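Local coordinates for LysR family transcriptional regulator (Vibrio vulnificus, PDB 5B7H), which probably acts as a DNA-binding transcription factor, the LysR-type regulator OxyR2 linked to hydrogen peroxide, of which this chain is the C-terminal regulatory domain, at residues P166-D171 with A190-G195; D88-V93 with H123-H128; P24-F29 with I70-V75. The protein carries 1 engineered substitution. All blocks are in the same frame, centred on the assembly; numbering follows the deposited sequence.

Interaction 1: residues P166-D171 with A190-G195; sequences PQMAID and AYRDIG
Arg192 brings its guanidinium up to Pro166 and Met168, neither of them squarely over its face nor at its edge, where the end of strand 163-166 turns into helix 167-171, near the junction of the two lobes of a periplasmic-binding-protein-like regulatory domain. The arginine rises from strand 180-198 with CG between the backbone N and the carbonyl carbon (chi1 57°), and the chain then runs extended through CG and CD; the side chain also packs on Leu125 and Ile26. NE makes a salt bridge with Asp88, on the neighbouring strand 81-95, and also lies 4.0 Å from Pro166 CB. CZ is 3.9 Å from that same Pro166 CB. At the end of the chain NH1 hydrogen-bonds Thr25 OG1, while NH2 approaches the proline ring obliquely, 3.4 Å from Pro166 CB and 3.6 Å from Pro166 CG. A long arginine suits this buried place because its aliphatic stem spans the apolar layer and its charge is answered by Asp88. Met168 crosses the arginine at about a right angle, its SD 3.9 Å from Arg192 NH2. Flexible and bent at chi3, the methionine ends on an apolar neighbour: CE meets Ile194 CD1 tip to tip at 4.2 Å.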
ATOM      1  N   PRO A 166       5.533 -11.240   4.918  1.00  8.92           N
ATOM      2  CA  PRO A 166       6.992 -11.140   4.888  1.00 11.26           C
ATOM      3  C   PRO A 166       7.525 -10.344   6.074  1.00  9.71           C
ATOM      4  O   PRO A 166       6.909  -9.382   6.561  1.00 10.25           O
ATOM      5  CB  PRO A 166       7.251 -10.394   3.564  1.00 12.29           C
ATOM      6  CG  PRO A 166       6.039  -9.556   3.341  1.00 12.96           C
ATOM      7  CD  PRO A 166       4.864 -10.337   3.960  1.00  8.64           C
ATOM      8  N   GLN A 167       8.708 -10.770   6.510  1.00 10.52           N
ATOM      9  CA  GLN A 167       9.370 -10.164   7.646  1.00 10.56           C
ATOM     10  C   GLN A 167       9.561  -8.681   7.459  1.00  9.70           C
ATOM     11  O   GLN A 167       9.385  -7.913   8.416  1.00  9.95           O
ATOM     12  CB  GLN A 167      10.706 -10.841   7.930  1.00 10.57           C
ATOM     13  CG  GLN A 167      11.293 -10.378   9.284  1.00 11.84           C
ATOM     14  CD  GLN A 167      10.429 -10.791  10.466  1.00 17.42           C
ATOM     15  OE1 GLN A 167       9.976 -11.939  10.531  1.00 22.02           O
ATOM     16  NE2 GLN A 167      10.222  -9.878  11.407  1.00 20.86           N
ATOM     17  N   MET A 168       9.875  -8.233   6.224  1.00 10.25           N
ATOM     18  CA  MET A 168      10.107  -6.798   6.099  1.00 10.08           C
ATOM     19  C   MET A 168       8.861  -5.978   6.420  1.00 10.12           C
ATOM     20  O   MET A 168       8.968  -4.823   6.852  1.00  9.53           O
ATOM     21  CB  MET A 168      10.690  -6.433   4.730  1.00  8.60           C
ATOM     22  CG  MET A 168       9.763  -6.791   3.573  1.00 11.09           C
ATOM     23  SD  MET A 168      10.355  -6.118   1.969  1.00 11.91           S
ATOM     24  CE  MET A 168      11.879  -7.065   1.761  1.00 10.40           C
ATOM     25  N   ALA A 169       7.671  -6.539   6.194  1.00  8.20           N
ATOM     26  CA  ALA A 169       6.455  -5.808   6.567  1.00  8.28           C
ATOM     27  C   ALA A 169       6.325  -5.695   8.079  1.00  9.24           C
ATOM     28  O   ALA A 169       5.940  -4.620   8.601  1.00 10.42           O
ATOM     29  CB  ALA A 169       5.229  -6.488   5.943  1.00  9.86           C
ATOM     30  N   ILE A 170       6.608  -6.794   8.790  1.00  8.56           N
ATOM     31  CA  ILE A 170       6.573  -6.762  10.246  1.00 10.51           C
ATOM     32  C   ILE A 170       7.567  -5.747  10.776  1.00 10.66           C
ATOM     33  O   ILE A 170       7.247  -4.947  11.684  1.00 10.61           O
ATOM     34  CB  ILE A 170       6.871  -8.159  10.806  1.00 10.52           C
ATOM     35  CG1 ILE A 170       5.813  -9.138  10.307  1.00 14.54           C
ATOM     36  CG2 ILE A 170       6.858  -8.096  12.312  1.00 11.91           C
ATOM     37  CD1 ILE A 170       6.138 -10.584  10.699  1.00 18.24           C
ATOM     38  N   ASP A 171       8.781  -5.752  10.205  1.00 10.64           N
ATOM     39  CA  ASP A 171       9.831  -4.853  10.703  1.00 11.89           C
ATOM     40  C   ASP A 171       9.507  -3.380  10.457  1.00 14.56           C
ATOM     41  O   ASP A 171      10.063  -2.515  11.150  1.00 16.57           O
ATOM     42  CB  ASP A 171      11.128  -5.198   9.993  1.00 12.42           C
ATOM     43  CG  ASP A 171      11.695  -6.556  10.436  1.00 21.61           C
ATOM     44  OD1 ASP A 171      12.644  -7.060   9.782  1.00 21.60           O
ATOM     45  OD2 ASP A 171      11.212  -7.144  11.434  1.00 19.00           O
ATOM     46  N   ALA A 190      11.267 -20.715   6.163  1.00 33.11           N
ATOM     47  CA  ALA A 190      10.836 -20.405   4.817  1.00 21.64           C
ATOM     48  C   ALA A 190      10.991 -18.911   4.569  1.00 16.59           C
ATOM     49  O   ALA A 190      10.901 -18.096   5.491  1.00 15.99           O
ATOM     50  CB  ALA A 190       9.385 -20.710   4.667  1.00 19.94           C
ATOM     51  N   TYR A 191      11.216 -18.563   3.309  1.00 15.56           N
ATOM     52  CA  TYR A 191      11.601 -17.195   2.978  1.00 11.92           C
ATOM     53  C   TYR A 191      11.394 -17.007   1.487  1.00 12.71           C
ATOM     54  O   TYR A 191      11.188 -17.974   0.744  1.00 12.13           O
ATOM     55  CB  TYR A 191      13.073 -16.970   3.368  1.00 14.03           C
ATOM     56  CG  TYR A 191      14.069 -17.819   2.561  1.00 15.67           C
ATOM     57  CD1 TYR A 191      14.521 -19.032   3.065  1.00 25.58           C
ATOM     58  CD2 TYR A 191      14.529 -17.424   1.301  1.00 17.16           C
ATOM     59  CE1 TYR A 191      15.403 -19.818   2.329  1.00 21.71           C
ATOM     60  CE2 TYR A 191      15.433 -18.217   0.548  1.00 21.24           C
ATOM     61  CZ  TYR A 191      15.855 -19.404   1.085  1.00 29.39           C
ATOM     62  OH  TYR A 191      16.741 -20.183   0.361  1.00 35.05           O
ATOM     63  N   ARG A 192      11.531 -15.748   1.041  1.00  9.03           N
ATOM     64  CA  ARG A 192      11.585 -15.415  -0.387  1.00  9.71           C
ATOM     65  C   ARG A 192      12.916 -14.719  -0.663  1.00 11.14           C
ATOM     66  O   ARG A 192      13.422 -13.949   0.161  1.00 13.34           O
ATOM     67  CB  ARG A 192      10.394 -14.540  -0.884  1.00  9.66           C
ATOM     68  CG  ARG A 192      10.280 -13.224  -0.108  1.00  8.95           C
ATOM     69  CD  ARG A 192       9.107 -12.430  -0.639  1.00  9.10           C
ATOM     70  NE  ARG A 192       9.027 -11.198   0.123  1.00  8.49           N
ATOM     71  CZ  ARG A 192       8.234 -10.171  -0.187  1.00  8.38           C
ATOM     72  NH1 ARG A 192       7.443 -10.216  -1.255  1.00  9.51           N
ATOM     73  NH2 ARG A 192       8.243  -9.076   0.566  1.00  8.38           N
ATOM     74  N   ASP A 193      13.512 -15.003  -1.814  1.00  9.97           N
ATOM     75  CA  ASP A 193      14.667 -14.244  -2.281  1.00  7.95           C
ATOM     76  C   ASP A 193      14.219 -12.879  -2.793  1.00  9.80           C
ATOM     77  O   ASP A 193      13.134 -12.720  -3.360  1.00 10.73           O
ATOM     78  CB  ASP A 193      15.343 -14.965  -3.447  1.00 10.20           C
ATOM     79  CG  ASP A 193      16.239 -16.095  -3.030  1.00 20.04           C
ATOM     80  OD1 ASP A 193      16.801 -16.122  -1.898  1.00 16.73           O
ATOM     81  OD2 ASP A 193      16.433 -17.011  -3.889  1.00 21.75           O
ATOM     82  N   ILE A 194      15.053 -11.873  -2.571  1.00  7.91           N
ATOM     83  CA  ILE A 194      14.843 -10.548  -3.112  1.00  9.42           C
ATOM     84  C   ILE A 194      15.979 -10.311  -4.098  1.00  8.49           C
ATOM     85  O   ILE A 194      17.151 -10.601  -3.797  1.00 10.49           O
ATOM     86  CB  ILE A 194      14.925  -9.512  -1.969  1.00  8.34           C
ATOM     87  CG1 ILE A 194      13.942  -9.866  -0.834  1.00  9.96           C
ATOM     88  CG2 ILE A 194      14.690  -8.069  -2.543  1.00 10.03           C
ATOM     89  CD1 ILE A 194      12.537  -9.906  -1.248  1.00 11.39           C
ATOM     90  N   GLY A 195      15.652  -9.740  -5.255  1.00  9.44           N
ATOM     91  CA  GLY A 195      16.721  -9.492  -6.199  1.00 11.60           C
ATOM     92  C   GLY A 195      16.505  -8.247  -7.025  1.00  7.78           C
ATOM     93  O   GLY A 195      15.422  -7.680  -7.054  1.00  9.48           O
TER

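Interaction 2: residues D88-V93 with H123-H128; sequences DPFKMV and HSLTEH. Engineered in segment 123-128: Ser124 (natural residue Cys). With SO4 (sulfate ion), chain C.
Phe90 and Leu125 meet between strand 81-95 and the start of helix 124-132. The two side chains slide past each other in opposite directions, and Leu125 CD1 comes in at the ring edge, in its plane, 3.5 Å from Phe90 CE2. The leucine gets there because CG lies anti to its backbone N (chi1 -173°), which throws the branched end forward from a CB that does not itself face the strand. One helical turn on, His128 packs against the same ring through its CB, 3.9 Å from Phe90 CZ, and its carbonyl O sits obliquely 3.8 Å from Phe90 CE1. A large flat phenylalanine suits this buried position, since one ring can meet two residues on the same side of the helix. The imidazole of His128 leads away from the strand, and its NE2 hydrogen-bonds Pro74 O.

A second set of bonds, at the start of the helix, holds a sulfate ion, probably from the crystallisation liquor. Its O1 accepts from Ser124 N at 2.8 Å and from Ser124 OG at 2.9 Å; this serine is engineered in place of cysteine. The O2 oxygen takes a fairly straight bond (164°) from Leu125 N, 2.9 Å away. His123 ND1 donates to O4 from the edge of its ring, and Thr25 also binds the ion, from the loop before helix 27-41.

Backbone N-H groups converging on an anion at a helix N-terminus form a typical anion-binding site, and here it includes position 124, naturally a cysteine, which is probably the peroxide-sensing one, as in other OxyR proteins.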
ATOM      1  N   ASP A  88      14.074 -12.794   2.662  1.00 13.19           N
ATOM      2  CA  ASP A  88      13.064 -12.137   3.486  1.00 10.91           C
ATOM      3  C   ASP A  88      12.208 -13.261   4.058  1.00  9.58           C
ATOM      4  O   ASP A  88      11.461 -13.906   3.315  1.00 10.44           O
ATOM      5  CB  ASP A  88      12.268 -11.207   2.552  1.00  9.99           C
ATOM      6  CG  ASP A  88      11.178 -10.353   3.245  1.00 13.72           C
ATOM      7  OD1 ASP A  88      11.284 -10.004   4.452  1.00 11.94           O
ATOM      8  OD2 ASP A  88      10.227 -10.008   2.487  1.00 12.45           O
ATOM      9  N   PRO A  89      12.331 -13.568   5.334  1.00 11.10           N
ATOM     10  CA  PRO A  89      11.575 -14.677   5.921  1.00  9.26           C
ATOM     11  C   PRO A  89      10.070 -14.466   5.867  1.00 12.33           C
ATOM     12  O   PRO A  89       9.590 -13.333   5.875  1.00 12.09           O
ATOM     13  CB  PRO A  89      12.046 -14.698   7.381  1.00 15.49           C
ATOM     14  CG  PRO A  89      13.362 -14.068   7.338  1.00 14.69           C
ATOM     15  CD  PRO A  89      13.292 -12.989   6.272  1.00 11.22           C
ATOM     16  N   PHE A  90       9.325 -15.581   5.895  1.00 12.15           N
ATOM     17  CA  PHE A  90       7.871 -15.550   6.025  1.00 12.38           C
ATOM     18  C   PHE A  90       7.483 -15.872   7.461  1.00 11.54           C
ATOM     19  O   PHE A  90       8.121 -16.710   8.130  1.00 14.15           O
ATOM     20  CB  PHE A  90       7.224 -16.605   5.128  1.00 13.09           C
ATOM     21  CG  PHE A  90       7.208 -16.239   3.671  1.00 14.05           C
ATOM     22  CD1 PHE A  90       7.825 -17.013   2.739  1.00 10.96           C
ATOM     23  CD2 PHE A  90       6.555 -15.097   3.247  1.00 15.76           C
ATOM     24  CE1 PHE A  90       7.806 -16.660   1.379  1.00 12.15           C
ATOM     25  CE2 PHE A  90       6.544 -14.760   1.884  1.00 19.88           C
ATOM     26  CZ  PHE A  90       7.163 -15.557   0.966  1.00 17.65           C
ATOM     27  N   LYS A  91       6.435 -15.219   7.926  1.00 10.50           N
ATOM     28  CA  LYS A  91       5.790 -15.607   9.170  1.00 12.47           C
ATOM     29  C   LYS A  91       4.311 -15.798   8.887  1.00 12.67           C
ATOM     30  O   LYS A  91       3.803 -15.440   7.828  1.00 14.57           O
ATOM     31  CB  LYS A  91       5.929 -14.494  10.202  1.00 12.63           C
ATOM     32  CG  LYS A  91       7.389 -14.215  10.616  1.00 13.05           C
ATOM     33  CD  LYS A  91       7.907 -15.372  11.420  1.00 15.16           C
ATOM     34  CE  LYS A  91       9.102 -14.916  12.246  1.00 30.22           C
ATOM     35  NZ  LYS A  91      10.230 -14.714  11.362  1.00 26.53           N
ATOM     36  N   MET A  92       3.617 -16.418   9.823  1.00 12.39           N
ATOM     37  CA  MET A  92       2.160 -16.400   9.788  1.00 12.69           C
ATOM     38  C   MET A  92       1.652 -15.441  10.854  1.00 11.15           C
ATOM     39  O   MET A  92       2.330 -15.140  11.841  1.00 12.37           O
ATOM     40  CB  MET A  92       1.600 -17.819   9.998  1.00 13.68           C
ATOM     41  CG  MET A  92       2.096 -18.775   8.919  1.00 15.74           C
ATOM     42  SD  MET A  92       1.272 -20.376   8.951  1.00 17.83           S
ATOM     43  CE  MET A  92      -0.374 -19.850   8.417  1.00 19.99           C
ATOM     44  N   VAL A  93       0.432 -14.958  10.673  0.86 10.42           N
ATOM     45  CA  VAL A  93      -0.158 -14.068  11.660  0.86 11.78           C
ATOM     46  C   VAL A  93      -1.581 -14.529  11.938  0.86 11.42           C
ATOM     47  O   VAL A  93      -2.275 -15.039  11.057  0.86 10.83           O
ATOM     48  CB  VAL A  93      -0.181 -12.567  11.243  0.86 11.86           C
ATOM     49  CG1 VAL A  93       1.176 -11.925  11.297  0.86 14.28           C
ATOM     50  CG2 VAL A  93      -0.809 -12.414   9.834  0.86 10.68           C
ATOM     51  N   HIS A 123      -0.107 -11.344  -7.662  1.00 18.10           N
ATOM     52  CA  HIS A 123       0.811 -11.110  -6.560  1.00 16.68           C
ATOM     53  C   HIS A 123       1.766 -12.291  -6.370  1.00 16.35           C
ATOM     54  O   HIS A 123       1.375 -13.457  -6.137  1.00 15.78           O
ATOM     55  CB  HIS A 123       0.030 -10.820  -5.286  1.00 13.93           C
ATOM     56  CG  HIS A 123      -0.912  -9.660  -5.438  1.00 18.16           C
ATOM     57  ND1 HIS A 123      -0.527  -8.353  -5.263  1.00 29.56           N
ATOM     58  CD2 HIS A 123      -2.212  -9.631  -5.820  1.00 28.01           C
ATOM     59  CE1 HIS A 123      -1.563  -7.563  -5.519  1.00 23.87           C
ATOM     60  NE2 HIS A 123      -2.593  -8.320  -5.846  1.00 25.66           N
ATOM     61  N   SER A 124       3.038 -11.983  -6.473  1.00 11.57           N
ATOM     62  CA  SER A 124       4.049 -13.008  -6.249  1.00 11.70           C
ATOM     63  C   SER A 124       4.066 -13.537  -4.813  1.00 10.70           C
ATOM     64  O   SER A 124       4.538 -14.677  -4.601  1.00 11.57           O
ATOM     65  CB  SER A 124       5.441 -12.478  -6.663  1.00 12.62           C
ATOM     66  OG  SER A 124       5.796 -11.426  -5.773  1.00 12.27           O
ATOM     67  N   LEU A 125       3.576 -12.764  -3.833  1.00  9.96           N
ATOM     68  CA  LEU A 125       3.583 -13.213  -2.444  1.00  9.22           C
ATOM     69  C   LEU A 125       2.891 -14.554  -2.292  1.00  9.21           C
ATOM     70  O   LEU A 125       3.381 -15.439  -1.558  1.00  9.98           O
ATOM     71  CB  LEU A 125       2.955 -12.156  -1.529  1.00  8.60           C
ATOM     72  CG  LEU A 125       3.098 -12.506  -0.035  1.00 12.08           C
ATOM     73  CD1 LEU A 125       4.577 -12.278   0.378  1.00 15.98           C
ATOM     74  CD2 LEU A 125       2.209 -11.608   0.783  1.00 11.34           C
ATOM     75  N   THR A 126       1.777 -14.746  -3.018  1.00 10.65           N
ATOM     76  CA  THR A 126       1.035 -16.003  -2.876  1.00 11.19           C
ATOM     77  C   THR A 126       1.818 -17.208  -3.391  1.00 11.88           C
ATOM     78  O   THR A 126       1.947 -18.206  -2.677  1.00 13.62           O
ATOM     79  CB  THR A 126      -0.299 -15.837  -3.568  1.00 10.56           C
ATOM     80  OG1 THR A 126      -1.068 -14.899  -2.807  1.00 10.97           O
ATOM     81  CG2 THR A 126      -1.067 -17.160  -3.586  1.00 12.03           C
ATOM     82  N   GLU A 127       2.395 -17.126  -4.606  1.00 10.91           N
ATOM     83  CA  GLU A 127       3.111 -18.311  -5.095  1.00 16.11           C
ATOM     84  C   GLU A 127       4.335 -18.587  -4.248  1.00 12.96           C
ATOM     85  O   GLU A 127       4.652 -19.743  -3.962  1.00 13.67           O
ATOM     86  CB  GLU A 127       3.531 -18.167  -6.559  1.00 25.65           C
ATOM     87  CG  GLU A 127       4.031 -16.794  -6.918  1.00 45.07           C
ATOM     88  CD  GLU A 127       4.245 -16.595  -8.415  1.00 52.32           C
ATOM     89  OE1 GLU A 127       4.771 -17.521  -9.070  1.00 57.86           O
ATOM     90  OE2 GLU A 127       3.841 -15.529  -8.938  1.00 51.50           O
ATOM     91  N   HIS A 128       4.982 -17.535  -3.751  1.00 11.25           N
ATOM     92  CA  HIS A 128       6.181 -17.767  -2.958  1.00 11.40           C
ATOM     93  C   HIS A 128       5.851 -18.305  -1.580  1.00 11.13           C
ATOM     94  O   HIS A 128       6.527 -19.222  -1.096  1.00 12.09           O
ATOM     95  CB  HIS A 128       6.970 -16.465  -2.820  1.00 11.27           C
ATOM     96  CG  HIS A 128       7.611 -16.047  -4.096  1.00 12.13           C
ATOM     97  ND1 HIS A 128       7.909 -14.739  -4.387  1.00 12.20           N
ATOM     98  CD2 HIS A 128       8.038 -16.777  -5.154  1.00 13.18           C
ATOM     99  CE1 HIS A 128       8.445 -14.667  -5.594  1.00 13.30           C
ATOM    100  NE2 HIS A 128       8.565 -15.899  -6.067  1.00 13.92           N
TER
HETATM  101  S   SO4 C 401       3.134  -8.777  -4.877  1.00 16.69           S
HETATM  102  O1  SO4 C 401       3.745  -9.344  -6.155  1.00 23.82           O
HETATM  103  O2  SO4 C 401       2.741  -9.951  -4.057  1.00 14.54           O
HETATM  104  O3  SO4 C 401       4.134  -7.924  -4.262  1.00 12.97           O
HETATM  105  O4  SO4 C 401       1.975  -7.989  -5.236  1.00 21.18           O

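Interaction 3: residues P24-F29 with I70-V75; sequences PTIAPF and ILALPV. With SO4 (sulfate ion), chain C.
Sulfate O3 is gripped twice by Thr25: the hydroxyl OG1, which Arg192 also holds, donates to it at 2.7 Å, and Thr25 N reaches it at 2.9 Å with an N-H...O angle of 152°. Backbone and side chain of one residue thus hold a single oxygen. Threonine suits the place because a short, branched hydroxyl side chain can link the anion to the buried arginine while its methyl, CG2, packs beside the sulfate.

The next residue, Ile26, makes the contact with strand 68-73. Its chain is stretched (chi2 175°), sending CD1 against the strand backbone, 3.7 Å from both Leu71 C and Ala72 N. Ala72 CB, 4.4 Å from Ile26 CD1, points toward the loop, and as a bare methyl it lets the isoleucine come up to the main chain. The second branch of Ile26, CG2, meets Ile70 CG2 at 4.2 Å, so two beta-branched residues pack together. Arg192, Ile194 and Met168 also touch Ile26, so strand 180-198 and helix 167-171 cover part of it as well.

Beyond Ile26 the chain turns into helix 27-41, with Phe29 N bonded to Ile26 O at 2.9 Å. Pro28 CB lies 3.9 Å above the centre of the Phe29 ring, while Thr25 O meets the ring edge in its plane. Ala27 O accepts a hydrogen bond from Gln154 of the second subunit.

Strands 16-22 and 68-73 run parallel side by side, and a loop leading from the first of them into helix 27-41 and holding an anion is the beta-alpha arrangement typical of the interlobe cleft of the periplasmic-binding-protein fold.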
ATOM      1  N   PRO A  24       4.356  -4.479  -4.981  1.00  7.08           N
ATOM      2  CA  PRO A  24       3.628  -3.917  -3.836  1.00  8.21           C
ATOM      3  C   PRO A  24       3.974  -4.517  -2.478  1.00  8.01           C
ATOM      4  O   PRO A  24       3.774  -3.818  -1.487  1.00 10.11           O
ATOM      5  CB  PRO A  24       2.156  -4.184  -4.187  1.00  9.91           C
ATOM      6  CG  PRO A  24       2.156  -4.236  -5.668  1.00  9.08           C
ATOM      7  CD  PRO A  24       3.444  -4.937  -6.040  1.00  9.64           C
ATOM      8  N   THR A  25       4.420  -5.781  -2.374  1.00  7.46           N
ATOM      9  CA  THR A  25       4.752  -6.340  -1.048  1.00  6.38           C
ATOM     10  C   THR A  25       6.205  -6.109  -0.661  1.00  7.05           C
ATOM     11  O   THR A  25       6.669  -6.674   0.349  1.00  8.66           O
ATOM     12  CB  THR A  25       4.405  -7.835  -0.962  1.00  8.94           C
ATOM     13  OG1 THR A  25       5.167  -8.598  -1.912  1.00  9.13           O
ATOM     14  CG2 THR A  25       2.901  -8.041  -1.198  1.00  8.33           C
ATOM     15  N   ILE A  26       6.959  -5.327  -1.446  1.00  7.32           N
ATOM     16  CA  ILE A  26       8.291  -4.881  -1.064  1.00  6.47           C
ATOM     17  C   ILE A  26       8.338  -3.365  -0.945  1.00  8.44           C
ATOM     18  O   ILE A  26       8.877  -2.831   0.031  1.00  8.03           O
ATOM     19  CB  ILE A  26       9.370  -5.371  -2.066  1.00  6.45           C
ATOM     20  CG1 ILE A  26       9.434  -6.906  -2.110  1.00  7.51           C
ATOM     21  CG2 ILE A  26      10.730  -4.762  -1.689  1.00  7.26           C
ATOM     22  CD1 ILE A  26      10.420  -7.400  -3.186  1.00  9.19           C
ATOM     23  N   ALA A  27       7.740  -2.659  -1.912  1.00  9.32           N
ATOM     24  CA  ALA A  27       7.936  -1.208  -2.048  1.00  7.76           C
ATOM     25  C   ALA A  27       7.662  -0.403  -0.781  1.00  7.96           C
ATOM     26  O   ALA A  27       8.502   0.455  -0.445  1.00 10.43           O
ATOM     27  CB  ALA A  27       7.109  -0.671  -3.221  1.00 10.20           C
ATOM     28  N   PRO A  28       6.561  -0.620  -0.050  1.00  8.62           N
ATOM     29  CA  PRO A  28       6.278   0.236   1.119  1.00  8.90           C
ATOM     30  C   PRO A  28       7.290   0.051   2.228  1.00 12.36           C
ATOM     31  O   PRO A  28       7.297   0.869   3.143  1.00 14.37           O
ATOM     32  CB  PRO A  28       4.902  -0.237   1.596  1.00  9.42           C
ATOM     33  CG  PRO A  28       4.321  -1.006   0.458  1.00 16.85           C
ATOM     34  CD  PRO A  28       5.506  -1.628  -0.263  1.00 10.44           C
ATOM     35  N   PHE A  29       8.054  -1.047   2.226  1.00  8.81           N
ATOM     36  CA  PHE A  29       8.895  -1.397   3.367  1.00  8.69           C
ATOM     37  C   PHE A  29      10.349  -1.095   3.014  1.00 10.30           C
ATOM     38  O   PHE A  29      10.908  -0.088   3.470  1.00 13.91           O
ATOM     39  CB  PHE A  29       8.627  -2.867   3.702  1.00  9.75           C
ATOM     40  CG  PHE A  29       7.126  -3.221   3.681  1.00 10.45           C
ATOM     41  CD1 PHE A  29       6.226  -2.574   4.546  1.00  9.70           C
ATOM     42  CD2 PHE A  29       6.639  -4.138   2.771  1.00 11.49           C
ATOM     43  CE1 PHE A  29       4.864  -2.876   4.526  1.00 10.56           C
ATOM     44  CE2 PHE A  29       5.288  -4.447   2.735  1.00 13.37           C
ATOM     45  CZ  PHE A  29       4.389  -3.806   3.612  1.00 13.99           C
ATOM     46  N   ILE A  70      13.331  -4.118  -8.358  1.00  6.84           N
ATOM     47  CA  ILE A  70      13.511  -4.927  -7.159  1.00  7.56           C
ATOM     48  C   ILE A  70      12.296  -5.834  -7.100  1.00  8.31           C
ATOM     49  O   ILE A  70      11.145  -5.353  -6.961  1.00 10.13           O
ATOM     50  CB  ILE A  70      13.700  -4.078  -5.890  1.00  7.34           C
ATOM     51  CG1 ILE A  70      14.974  -3.220  -5.998  1.00  8.75           C
ATOM     52  CG2 ILE A  70      13.707  -5.013  -4.685  1.00  8.88           C
ATOM     53  CD1 ILE A  70      15.203  -2.210  -4.762  1.00 11.86           C
ATOM     54  N   LEU A  71      12.547  -7.131  -7.238  1.00  8.05           N
ATOM     55  CA  LEU A  71      11.501  -8.140  -7.306  1.00  8.16           C
ATOM     56  C   LEU A  71      11.722  -9.172  -6.219  1.00  8.14           C
ATOM     57  O   LEU A  71      12.814  -9.320  -5.672  1.00  9.47           O
ATOM     58  CB  LEU A  71      11.550  -8.887  -8.668  1.00 10.48           C
ATOM     59  CG  LEU A  71      11.306  -8.089  -9.966  1.00  8.22           C
ATOM     60  CD1 LEU A  71      11.233  -8.999 -11.159  1.00 12.58           C
ATOM     61  CD2 LEU A  71      10.004  -7.311  -9.843  1.00 11.31           C
ATOM     62  N   ALA A  72      10.648  -9.902  -5.917  1.00  8.02           N
ATOM     63  CA  ALA A  72      10.778 -11.199  -5.245  1.00  7.45           C
ATOM     64  C   ALA A  72      11.027 -12.293  -6.288  1.00  7.65           C
ATOM     65  O   ALA A  72      10.363 -12.341  -7.331  1.00  8.62           O
ATOM     66  CB  ALA A  72       9.519 -11.494  -4.418  1.00  9.10           C
ATOM     67  N   LEU A  73      12.031 -13.134  -6.020  1.00  9.46           N
ATOM     68  CA  LEU A  73      12.419 -14.191  -6.940  1.00 11.88           C
ATOM     69  C   LEU A  73      12.197 -15.551  -6.281  1.00 12.98           C
ATOM     70  O   LEU A  73      12.212 -15.661  -5.055  1.00 12.35           O
ATOM     71  CB  LEU A  73      13.897 -14.019  -7.331  1.00 11.70           C
ATOM     72  CG  LEU A  73      14.220 -12.725  -8.104  1.00 15.27           C
ATOM     73  CD1 LEU A  73      15.749 -12.781  -8.415  1.00 16.06           C
ATOM     74  CD2 LEU A  73      13.429 -12.516  -9.398  1.00 18.89           C
ATOM     75  N   PRO A  74      11.988 -16.619  -7.062  1.00 12.38           N
ATOM     76  CA  PRO A  74      12.012 -16.654  -8.513  1.00 11.18           C
ATOM     77  C   PRO A  74      10.691 -16.292  -9.135  1.00 13.22           C
ATOM     78  O   PRO A  74       9.573 -16.639  -8.637  1.00 13.74           O
ATOM     79  CB  PRO A  74      12.324 -18.126  -8.809  1.00 14.74           C
ATOM     80  CG  PRO A  74      11.650 -18.877  -7.674  1.00 15.60           C
ATOM     81  CD  PRO A  74      11.778 -17.963  -6.457  1.00 13.95           C
ATOM     82  N   VAL A  75      10.805 -15.594 -10.258  1.00 12.63           N
ATOM     83  CA  VAL A  75       9.695 -15.359 -11.186  1.00 13.83           C
ATOM     84  C   VAL A  75      10.308 -15.474 -12.582  1.00 17.77           C
ATOM     85  O   VAL A  75      11.521 -15.490 -12.739  1.00 18.74           O
ATOM     86  CB  VAL A  75       8.984 -14.012 -10.988  1.00 14.21           C
ATOM     87  CG1 VAL A  75       8.270 -13.968  -9.630  1.00 15.09           C
ATOM     88  CG2 VAL A  75       9.963 -12.839 -11.037  1.00 14.77           C
TER
HETATM   89  S   SO4 C 401       3.134  -8.777  -4.877  1.00 16.69           S
HETATM   90  O1  SO4 C 401       3.745  -9.344  -6.155  1.00 23.82           O
HETATM   91  O2  SO4 C 401       2.741  -9.951  -4.057  1.00 14.54           O
HETATM   92  O3  SO4 C 401       4.134  -7.924  -4.262  1.00 12.97           O
HETATM   93  O4  SO4 C 401       1.975  -7.989  -5.236  1.00 21.18           O

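Overall arrangement
All three interactions are buried and reach the same mixed sheet, through neighbouring strands 68-73, 180-198 and 81-95. Interaction 3 is nearest the centre of the chain and the most purely aliphatic across its segments. Interaction 2 is aromatic against aliphatic, and interaction 1 sets a charged guanidinium among apolar groups. Arg192 of interaction 1 joins the others, since its partners Asp88 and Thr25 belong to interactions 2 and 3. His128 ties interaction 2 to interaction 3 as well. The sulfate ion bridges interactions 2 and 3, held on one side by a helix N-terminus and on the other by the loop before helix 27-41; the start of that helix also touches the second subunit.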